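Side-chain contacts in probable transcriptional regulator (Pseudomonas aeruginosa, PDB 2ESN), which probably regulates transcription as a LysR-type regulator, pairing a DNA-binding helix-turn-helix domain with an effector-binding domain whose ligand is unknown: residues D19-Y22 and N26-T29; P117-R122 and V130-V135; L280-H285 and W296-L301. All blocks are in the same frame, centred on the assembly; numbering follows the deposited sequence.

Contact 1: D19-Y22 and N26-T29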
loop_
_atom_site.group_PDB
_atom_site.type_symbol
_atom_site.label_atom_id
_atom_site.label_comp_id
_atom_site.label_asym_id
_atom_site.label_seq_id
_atom_site.Cartn_x
_atom_site.Cartn_y
_atom_site.Cartn_z
ATOM N N ASP C 19 -31.605 -12.991 16.266
ATOM C CA ASP C 19 -31.539 -11.624 15.791
ATOM C C ASP C 19 -32.968 -10.998 15.530
ATOM O O ASP C 19 -33.227 -9.867 15.932
ATOM C CB ASP C 19 -30.716 -11.592 14.516
ATOM C CG ASP C 19 -30.548 -10.154 13.952
ATOM O OD1 ASP C 19 -31.210 -9.817 12.955
ATOM O OD2 ASP C 19 -29.735 -9.394 14.500
ATOM N N ALA C 20 -33.838 -11.740 14.847
ATOM C CA ALA C 20 -35.218 -11.331 14.608
ATOM C C ALA C 20 -36.000 -11.085 15.920
ATOM O O ALA C 20 -36.742 -10.081 16.046
ATOM C CB ALA C 20 -35.876 -12.342 13.805
ATOM N N LEU C 21 -35.811 -11.966 16.912
ATOM C CA LEU C 21 -36.512 -11.850 18.171
ATOM C C LEU C 21 -35.946 -10.654 18.937
ATOM O O LEU C 21 -36.689 -9.982 19.656
ATOM C CB LEU C 21 -36.385 -13.130 19.061
ATOM C CG LEU C 21 -37.552 -13.627 19.950
ATOM C CD1 LEU C 21 -37.205 -14.527 21.202
ATOM C CD2 LEU C 21 -38.704 -12.584 20.219
ATOM N N TYR C 22 -34.630 -10.423 18.867
ATOM C CA TYR C 22 -34.036 -9.267 19.565
ATOM C C TYR C 22 -34.548 -7.861 19.100
ATOM O O TYR C 22 -34.752 -6.922 19.918
ATOM C CB TYR C 22 -32.503 -9.341 19.527
ATOM C CG TYR C 22 -31.899 -8.343 20.487
ATOM C CD1 TYR C 22 -31.538 -7.057 20.054
ATOM C CD2 TYR C 22 -31.726 -8.656 21.845
ATOM C CE1 TYR C 22 -31.033 -6.104 20.947
ATOM C CE2 TYR C 22 -31.195 -7.685 22.747
ATOM C CZ TYR C 22 -30.848 -6.440 22.273
ATOM O OH TYR C 22 -30.306 -5.473 23.140
ATOM N N ASN C 26 -41.074 -9.779 20.006
ATOM C CA ASN C 26 -42.374 -10.384 19.896
ATOM C C ASN C 26 -42.222 -11.569 18.929
ATOM O O ASN C 26 -41.649 -11.414 17.838
ATOM C CB ASN C 26 -43.357 -9.323 19.335
ATOM C CG ASN C 26 -44.697 -9.904 18.995
ATOM O OD1 ASN C 26 -44.924 -10.246 17.874
ATOM N ND2 ASN C 26 -45.553 -10.083 19.983
ATOM N N VAL C 27 -42.705 -12.743 19.326
ATOM C CA VAL C 27 -42.524 -13.945 18.514
ATOM C C VAL C 27 -43.347 -13.975 17.255
ATOM O O VAL C 27 -42.906 -14.523 16.248
ATOM C CB VAL C 27 -42.660 -15.332 19.311
ATOM C CG1 VAL C 27 -41.655 -15.398 20.460
ATOM C CG2 VAL C 27 -44.057 -15.566 19.822
ATOM N N GLY C 28 -44.541 -13.390 17.286
ATOM C CA GLY C 28 -45.343 -13.365 16.069
ATOM C C GLY C 28 -44.745 -12.552 14.957
ATOM O O GLY C 28 -44.660 -13.013 13.811
ATOM N N THR C 29 -44.292 -11.355 15.246
ATOM C CA THR C 29 -43.608 -10.640 14.154
ATOM C C THR C 29 -42.204 -11.114 13.764
ATOM O O THR C 29 -41.757 -10.887 12.634
ATOM C CB THR C 29 -43.580 -9.167 14.361
ATOM O OG1 THR C 29 -43.114 -8.873 15.693
ATOM C CG2 THR C 29 -45.062 -8.595 14.129
#
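In the winged helix-turn-helix domain of the LysR family, L21 and V27 meet at the turn between helix 15-24 and helix 27-34. The CD2 methyl of L21 does the touching. It lies 3.7 Å from the backbone N of N26 and 4.1 Å from CG1 of V27. No hydrogen bond joins the two segments; one methyl of L21 rests against the backbone of N26 and the V27 side chain.

The start of the second helix is fixed from within. N26 is its N-cap. Its OD1 takes the backbone N-H of T29 in a nearly straight bond: N to OD1 is 2.9 Å, and the angle at the hydrogen is 171°. This donor lies in the carbonyl plane. T29 OG1 gives a second bond to the same OD1 at 3.1 Å, tilted 20° from that plane. N26 CG stands anti to its backbone N (chi1 172°), which brings OD1 within reach of both T29 donors. Two donors thus grip one oxygen.

Beyond the turn, L21 packs on F41 and L45 of helix 38-52, F57 of strand 57-60 and M64 of strand 63-66. V27 also reaches F41 and M64. The corner therefore rests on helix 38-52 and the two-stranded wing.

Contact 2: P117-R122 and V130-V135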
loop_
_atom_site.group_PDB
_atom_site.type_symbol
_atom_site.label_atom_id
_atom_site.label_comp_id
_atom_site.label_asym_id
_atom_site.label_seq_id
_atom_site.Cartn_x
_atom_site.Cartn_y
_atom_site.Cartn_z
ATOM N N PRO C 117 -25.537 15.084 -15.055
ATOM C CA PRO C 117 -26.807 15.819 -15.239
ATOM C C PRO C 117 -27.884 15.038 -15.986
ATOM O O PRO C 117 -28.985 14.907 -15.441
ATOM C CB PRO C 117 -26.358 17.114 -15.982
ATOM C CG PRO C 117 -24.864 17.350 -15.278
ATOM C CD PRO C 117 -24.362 15.929 -15.432
ATOM N N PRO C 118 -27.588 14.524 -17.198
ATOM C CA PRO C 118 -28.646 13.771 -17.858
ATOM C C PRO C 118 -28.916 12.379 -17.260
ATOM O O PRO C 118 -30.056 11.898 -17.316
ATOM C CB PRO C 118 -28.170 13.666 -19.318
ATOM C CG PRO C 118 -26.648 13.708 -19.266
ATOM C CD PRO C 118 -26.355 14.624 -18.031
ATOM N N LEU C 119 -27.888 11.737 -16.721
ATOM C CA LEU C 119 -28.054 10.400 -16.146
ATOM C C LEU C 119 -28.957 10.505 -14.930
ATOM O O LEU C 119 -29.918 9.776 -14.834
ATOM C CB LEU C 119 -26.713 9.832 -15.673
ATOM C CG LEU C 119 -26.479 8.305 -15.633
ATOM C CD1 LEU C 119 -25.565 7.800 -14.449
ATOM C CD2 LEU C 119 -27.558 7.263 -16.080
ATOM N N MET C 120 -28.641 11.408 -14.017
ATOM C CA MET C 120 -29.428 11.548 -12.822
ATOM C C MET C 120 -30.785 12.237 -13.031
ATOM O O MET C 120 -31.707 12.061 -12.251
ATOM C CB MET C 120 -28.612 12.152 -11.711
ATOM C CG MET C 120 -27.284 11.306 -11.365
ATOM S SD MET C 120 -27.475 9.583 -11.005
ATOM C CE MET C 120 -28.407 9.649 -9.593
ATOM N N ASN C 121 -30.906 13.013 -14.101
ATOM C CA ASN C 121 -32.186 13.552 -14.488
ATOM C C ASN C 121 -33.193 12.396 -14.692
ATOM O O ASN C 121 -34.346 12.541 -14.330
ATOM C CB ASN C 121 -32.065 14.341 -15.814
ATOM C CG ASN C 121 -33.407 14.909 -16.220
ATOM O OD1 ASN C 121 -33.960 15.807 -15.539
ATOM N ND2 ASN C 121 -34.029 14.246 -17.120
ATOM N N ARG C 122 -32.749 11.321 -15.356
ATOM C CA ARG C 122 -33.543 10.146 -15.571
ATOM C C ARG C 122 -33.634 9.299 -14.266
ATOM O O ARG C 122 -34.730 8.990 -13.775
ATOM C CB ARG C 122 -32.929 9.306 -16.711
ATOM C CG ARG C 122 -33.684 7.991 -16.950
ATOM C CD ARG C 122 -32.846 6.996 -17.775
ATOM N NE ARG C 122 -32.616 7.502 -19.131
ATOM C CZ ARG C 122 -31.915 6.841 -20.051
ATOM N NH1 ARG C 122 -31.353 5.669 -19.736
ATOM N NH2 ARG C 122 -31.751 7.365 -21.265
ATOM N N VAL C 130 -31.313 4.333 -6.198
ATOM C CA VAL C 130 -29.959 4.086 -6.726
ATOM C C VAL C 130 -29.108 5.345 -6.454
ATOM O O VAL C 130 -29.590 6.509 -6.640
ATOM C CB VAL C 130 -29.973 3.738 -8.222
ATOM C CG1 VAL C 130 -28.628 4.070 -8.890
ATOM C CG2 VAL C 130 -30.331 2.249 -8.479
ATOM N N ARG C 131 -27.887 5.115 -5.933
ATOM C CA ARG C 131 -26.934 6.143 -5.617
ATOM C C ARG C 131 -25.731 6.011 -6.486
ATOM O O ARG C 131 -25.428 4.909 -6.960
ATOM C CB ARG C 131 -26.435 6.004 -4.179
ATOM C CG ARG C 131 -27.450 6.348 -3.210
ATOM C CD ARG C 131 -27.666 5.166 -2.273
ATOM N NE ARG C 131 -29.059 5.237 -1.883
ATOM C CZ ARG C 131 -29.736 4.379 -1.130
ATOM N NH1 ARG C 131 -31.036 4.644 -0.905
ATOM N NH2 ARG C 131 -29.145 3.303 -0.603
ATOM N N LEU C 132 -25.030 7.126 -6.680
ATOM C CA LEU C 132 -23.732 7.118 -7.402
ATOM C C LEU C 132 -22.640 7.718 -6.560
ATOM O O LEU C 132 -22.877 8.669 -5.781
ATOM C CB LEU C 132 -23.813 7.826 -8.769
ATOM C CG LEU C 132 -24.082 6.956 -9.992
ATOM C CD1 LEU C 132 -25.500 6.398 -10.017
ATOM C CD2 LEU C 132 -23.815 7.704 -11.302
ATOM N N ARG C 133 -21.465 7.102 -6.652
ATOM C CA ARG C 133 -20.238 7.613 -5.979
ATOM C C ARG C 133 -19.123 7.808 -7.033
ATOM O O ARG C 133 -18.715 6.867 -7.755
ATOM C CB ARG C 133 -19.784 6.681 -4.874
ATOM C CG ARG C 133 -18.937 7.350 -3.814
ATOM C CD ARG C 133 -17.706 6.550 -3.642
ATOM N NE ARG C 133 -17.144 6.571 -2.299
ATOM C CZ ARG C 133 -16.520 7.574 -1.691
ATOM N NH1 ARG C 133 -16.361 8.795 -2.243
ATOM N NH2 ARG C 133 -16.068 7.347 -0.453
ATOM N N LEU C 134 -18.710 9.050 -7.199
ATOM C CA LEU C 134 -17.626 9.332 -8.178
ATOM C C LEU C 134 -16.362 9.655 -7.419
ATOM O O LEU C 134 -16.429 10.368 -6.474
ATOM C CB LEU C 134 -17.953 10.480 -9.098
ATOM C CG LEU C 134 -18.645 10.102 -10.380
ATOM C CD1 LEU C 134 -20.022 9.529 -10.048
ATOM C CD2 LEU C 134 -18.694 11.403 -11.214
ATOM N N VAL C 135 -15.237 9.085 -7.838
ATOM C CA VAL C 135 -13.972 9.239 -7.127
ATOM C C VAL C 135 -12.929 9.749 -8.094
ATOM O O VAL C 135 -12.973 9.434 -9.305
ATOM C CB VAL C 135 -13.494 7.873 -6.453
ATOM C CG1 VAL C 135 -14.508 7.396 -5.435
ATOM C CG2 VAL C 135 -13.231 6.758 -7.481
#
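L119 and M120 pack on L132 inside a beta-alpha-beta unit made of strand 102-107, helix 109-126 and strand 131-136. The unit belongs to the LysR substrate-binding domain, which has the periplasmic-binding-protein type of fold. The contact joins the helix to the second strand of the crossover.

Apolar contacts carry it. L119 and L132 cross at about a right angle, with CD1 of L119 3.6 Å from CD2 of L132. The M120 side chain bends at chi2 (-54°) and chi3 (-64°). These two bends carry SD to the strand, where it meets both methyls of L132. The CB of V130 points toward the helix, but its side chain does not touch it; the closest part of V130 is its backbone O, 4.5 Å from M120 CE. All four residues are buried.

Hydrogen bonds do not link the two segments; they hold each one separately. In the helix, N121 N bonds to P117 O at 3.0 Å. P117 and P118 have no amide hydrogen to give to the preceding turn, and the helix kinks there. On the strand side, R131 and R133 pair through their backbones with strand 102-107.

The other edge of the strand meets a second subunit. L132 and R133 pair there with a parallel strand of that chain, so the sheet continues across the interface. V130 O accepts from R202 NH2 of the second subunit.

Within the core, M120 SD sits 3.9 Å from CD1 and 4.1 Å from CD2 of L132.

Contact 3: L280-H285 and W296-L301; sequences LRLYSH and WMIGQL
A chi1 of 175° carries L282 CG away from its own backbone N and toward the helix, where CD2 meets both I298 and L301. I298 has CG1 beside its backbone N (chi1 -75°), and this places the branch against L282. L282 CD2 lies 4.1 Å from I298 CG1. L301 comes in at about a right angle to L282. Its CD2 is 3.8 Å from CD2 of L282 and 4.0 Å from CD1 and from CB, so one methyl of L301 sits against the flank of L282.

S284 OG, the polar member, is 4.4 Å from I298 CD1.

Strand 280-285 and helix 296-301 run antiparallel at 173°, with axes 10.3 Å apart. The helix thus lies along one face of the central sheet of the substrate-binding domain. On the sheet, L282 also packs on F153, L155 and F105, while L301 reaches W173. Backbone bonds tie L282 to H171 and Y283 to A154.

No hydrogen bond crosses from strand to helix, and the contact is mostly apolar. S284 OG accepts from the side-chain NE2 of Q169 on strand 168-183, so this buried hydroxyl is satisfied without the helix, which is held here by van der Waals contact.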
loop_
_atom_site.group_PDB
_atom_site.type_symbol
_atom_site.label_atom_id
_atom_site.label_comp_id
_atom_site.label_asym_id
_atom_site.label_seq_id
_atom_site.Cartn_x
_atom_site.Cartn_y
_atom_site.Cartn_z
ATOM N N LEU C 280 -16.204 9.814 -25.547
ATOM C CA LEU C 280 -16.127 9.494 -24.103
ATOM C C LEU C 280 -16.663 8.079 -23.917
ATOM O O LEU C 280 -17.579 7.675 -24.611
ATOM C CB LEU C 280 -16.955 10.462 -23.238
ATOM C CG LEU C 280 -16.508 11.930 -23.147
ATOM C CD1 LEU C 280 -17.341 12.628 -22.084
ATOM C CD2 LEU C 280 -15.024 12.050 -22.779
ATOM N N ARG C 281 -16.091 7.330 -23.000
ATOM C CA ARG C 281 -16.504 5.955 -22.866
ATOM C C ARG C 281 -16.608 5.479 -21.458
ATOM O O ARG C 281 -16.152 6.100 -20.503
ATOM C CB ARG C 281 -15.663 4.989 -23.736
ATOM C CG ARG C 281 -14.238 5.339 -23.831
ATOM C CD ARG C 281 -13.726 5.057 -25.222
ATOM N NE ARG C 281 -13.915 3.671 -25.580
ATOM C CZ ARG C 281 -13.685 3.166 -26.787
ATOM N NH1 ARG C 281 -13.252 3.969 -27.772
ATOM N NH2 ARG C 281 -13.876 1.863 -27.000
ATOM N N LEU C 282 -17.311 4.369 -21.353
ATOM C CA LEU C 282 -17.584 3.770 -20.077
ATOM C C LEU C 282 -16.757 2.495 -20.101
ATOM O O LEU C 282 -16.978 1.633 -20.937
ATOM C CB LEU C 282 -19.087 3.489 -20.000
ATOM C CG LEU C 282 -19.544 2.736 -18.764
ATOM C CD1 LEU C 282 -19.396 3.671 -17.549
ATOM C CD2 LEU C 282 -20.998 2.147 -18.923
ATOM N N TYR C 283 -15.795 2.400 -19.197
ATOM C CA TYR C 283 -14.980 1.213 -19.068
ATOM C C TYR C 283 -15.388 0.325 -17.884
ATOM O O TYR C 283 -15.729 0.821 -16.800
ATOM C CB TYR C 283 -13.527 1.575 -18.878
ATOM C CG TYR C 283 -12.951 2.524 -19.886
ATOM C CD1 TYR C 283 -12.942 3.906 -19.630
ATOM C CD2 TYR C 283 -12.328 2.055 -21.054
ATOM C CE1 TYR C 283 -12.391 4.795 -20.503
ATOM C CE2 TYR C 283 -11.758 2.960 -21.961
ATOM C CZ TYR C 283 -11.794 4.335 -21.669
ATOM O OH TYR C 283 -11.247 5.269 -22.541
ATOM N N SER C 284 -15.339 -0.990 -18.130
ATOM C CA SER C 284 -15.508 -1.988 -17.102
ATOM C C SER C 284 -14.668 -3.236 -17.390
ATOM O O SER C 284 -14.232 -3.482 -18.533
ATOM C CB SER C 284 -16.967 -2.402 -16.957
ATOM O OG SER C 284 -17.416 -2.842 -18.207
ATOM N N HIS C 285 -14.442 -3.971 -16.307
ATOM C CA HIS C 285 -13.872 -5.311 -16.303
ATOM C C HIS C 285 -14.892 -6.388 -16.724
ATOM O O HIS C 285 -16.007 -6.429 -16.197
ATOM C CB HIS C 285 -13.371 -5.609 -14.900
ATOM C CG HIS C 285 -12.332 -6.682 -14.846
ATOM N ND1 HIS C 285 -12.633 -8.022 -14.998
ATOM C CD2 HIS C 285 -10.991 -6.612 -14.671
ATOM C CE1 HIS C 285 -11.522 -8.728 -14.920
ATOM N NE2 HIS C 285 -10.513 -7.897 -14.722
ATOM N N TRP C 296 -27.342 -3.485 -16.496
ATOM C CA TRP C 296 -28.360 -2.414 -16.557
ATOM C C TRP C 296 -27.703 -1.025 -16.794
ATOM O O TRP C 296 -28.112 -0.249 -17.711
ATOM C CB TRP C 296 -29.167 -2.452 -15.291
ATOM C CG TRP C 296 -30.131 -1.315 -15.125
ATOM C CD1 TRP C 296 -31.373 -1.218 -15.661
ATOM C CD2 TRP C 296 -29.936 -0.133 -14.332
ATOM N NE1 TRP C 296 -31.965 -0.055 -15.254
ATOM C CE2 TRP C 296 -31.092 0.653 -14.474
ATOM C CE3 TRP C 296 -28.865 0.359 -13.558
ATOM C CZ2 TRP C 296 -31.255 1.882 -13.832
ATOM C CZ3 TRP C 296 -29.026 1.619 -12.903
ATOM C CH2 TRP C 296 -30.221 2.356 -13.061
ATOM N N MET C 297 -26.668 -0.731 -15.992
ATOM C CA MET C 297 -26.032 0.569 -16.056
ATOM C C MET C 297 -25.403 0.740 -17.416
ATOM O O MET C 297 -25.465 1.833 -18.026
ATOM C CB MET C 297 -25.038 0.784 -14.922
ATOM C CG MET C 297 -24.371 2.209 -14.982
ATOM S SD MET C 297 -25.491 3.604 -14.814
ATOM C CE MET C 297 -25.727 3.530 -13.169
ATOM N N ILE C 298 -24.809 -0.334 -17.944
ATOM C CA ILE C 298 -24.290 -0.276 -19.304
ATOM C C ILE C 298 -25.404 0.097 -20.305
ATOM O O ILE C 298 -25.237 0.982 -21.128
ATOM C CB ILE C 298 -23.626 -1.577 -19.728
ATOM C CG1 ILE C 298 -22.257 -1.729 -19.064
ATOM C CG2 ILE C 298 -23.376 -1.568 -21.213
ATOM C CD1 ILE C 298 -21.736 -3.178 -19.091
ATOM N N GLY C 299 -26.555 -0.570 -20.223
ATOM C CA GLY C 299 -27.685 -0.203 -21.091
ATOM C C GLY C 299 -28.259 1.201 -20.849
ATOM O O GLY C 299 -28.781 1.829 -21.779
ATOM N N GLN C 300 -28.181 1.687 -19.602
ATOM C CA GLN C 300 -28.652 3.031 -19.289
ATOM C C GLN C 300 -27.956 4.086 -20.143
ATOM O O GLN C 300 -28.639 4.904 -20.768
ATOM C CB GLN C 300 -28.550 3.372 -17.792
ATOM C CG GLN C 300 -29.623 2.739 -16.964
ATOM C CD GLN C 300 -31.056 3.048 -17.468
ATOM O OE1 GLN C 300 -31.530 4.176 -17.347
ATOM N NE2 GLN C 300 -31.745 2.030 -18.019
ATOM N N LEU C 301 -26.617 4.057 -20.200
ATOM C CA LEU C 301 -25.864 5.045 -20.994
ATOM C C LEU C 301 -26.089 4.915 -22.510
ATOM O O LEU C 301 -25.821 5.858 -23.267
ATOM C CB LEU C 301 -24.388 4.978 -20.686
ATOM C CG LEU C 301 -23.921 5.783 -19.474
ATOM C CD1 LEU C 301 -24.646 5.342 -18.238
ATOM C CD2 LEU C 301 -22.382 5.716 -19.269
#

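How the contacts relate
Along the chain the contacts come in series: 1, then 2, then 3. Contact 1 lies in the probable DNA-binding (helix-turn-helix) domain. Its centre is about 38 Å from that of contact 2 and about 43 Å from that of contact 3. It touches neither. Contacts 2 and 3 share the substrate-binding domain and its mixed sheet, with centres about 13 Å apart. Helices 109-126 and 293-303 are neighbours there. R122 NH1 and Q300 OE1 bond at 2.8 Å, L119 packs on L301 and M297, and L132 also reaches M297. The two helices and their strands thus form one continuous core. Contact 1 lies apart, consistent with the two-domain plan of LysR-type regulators.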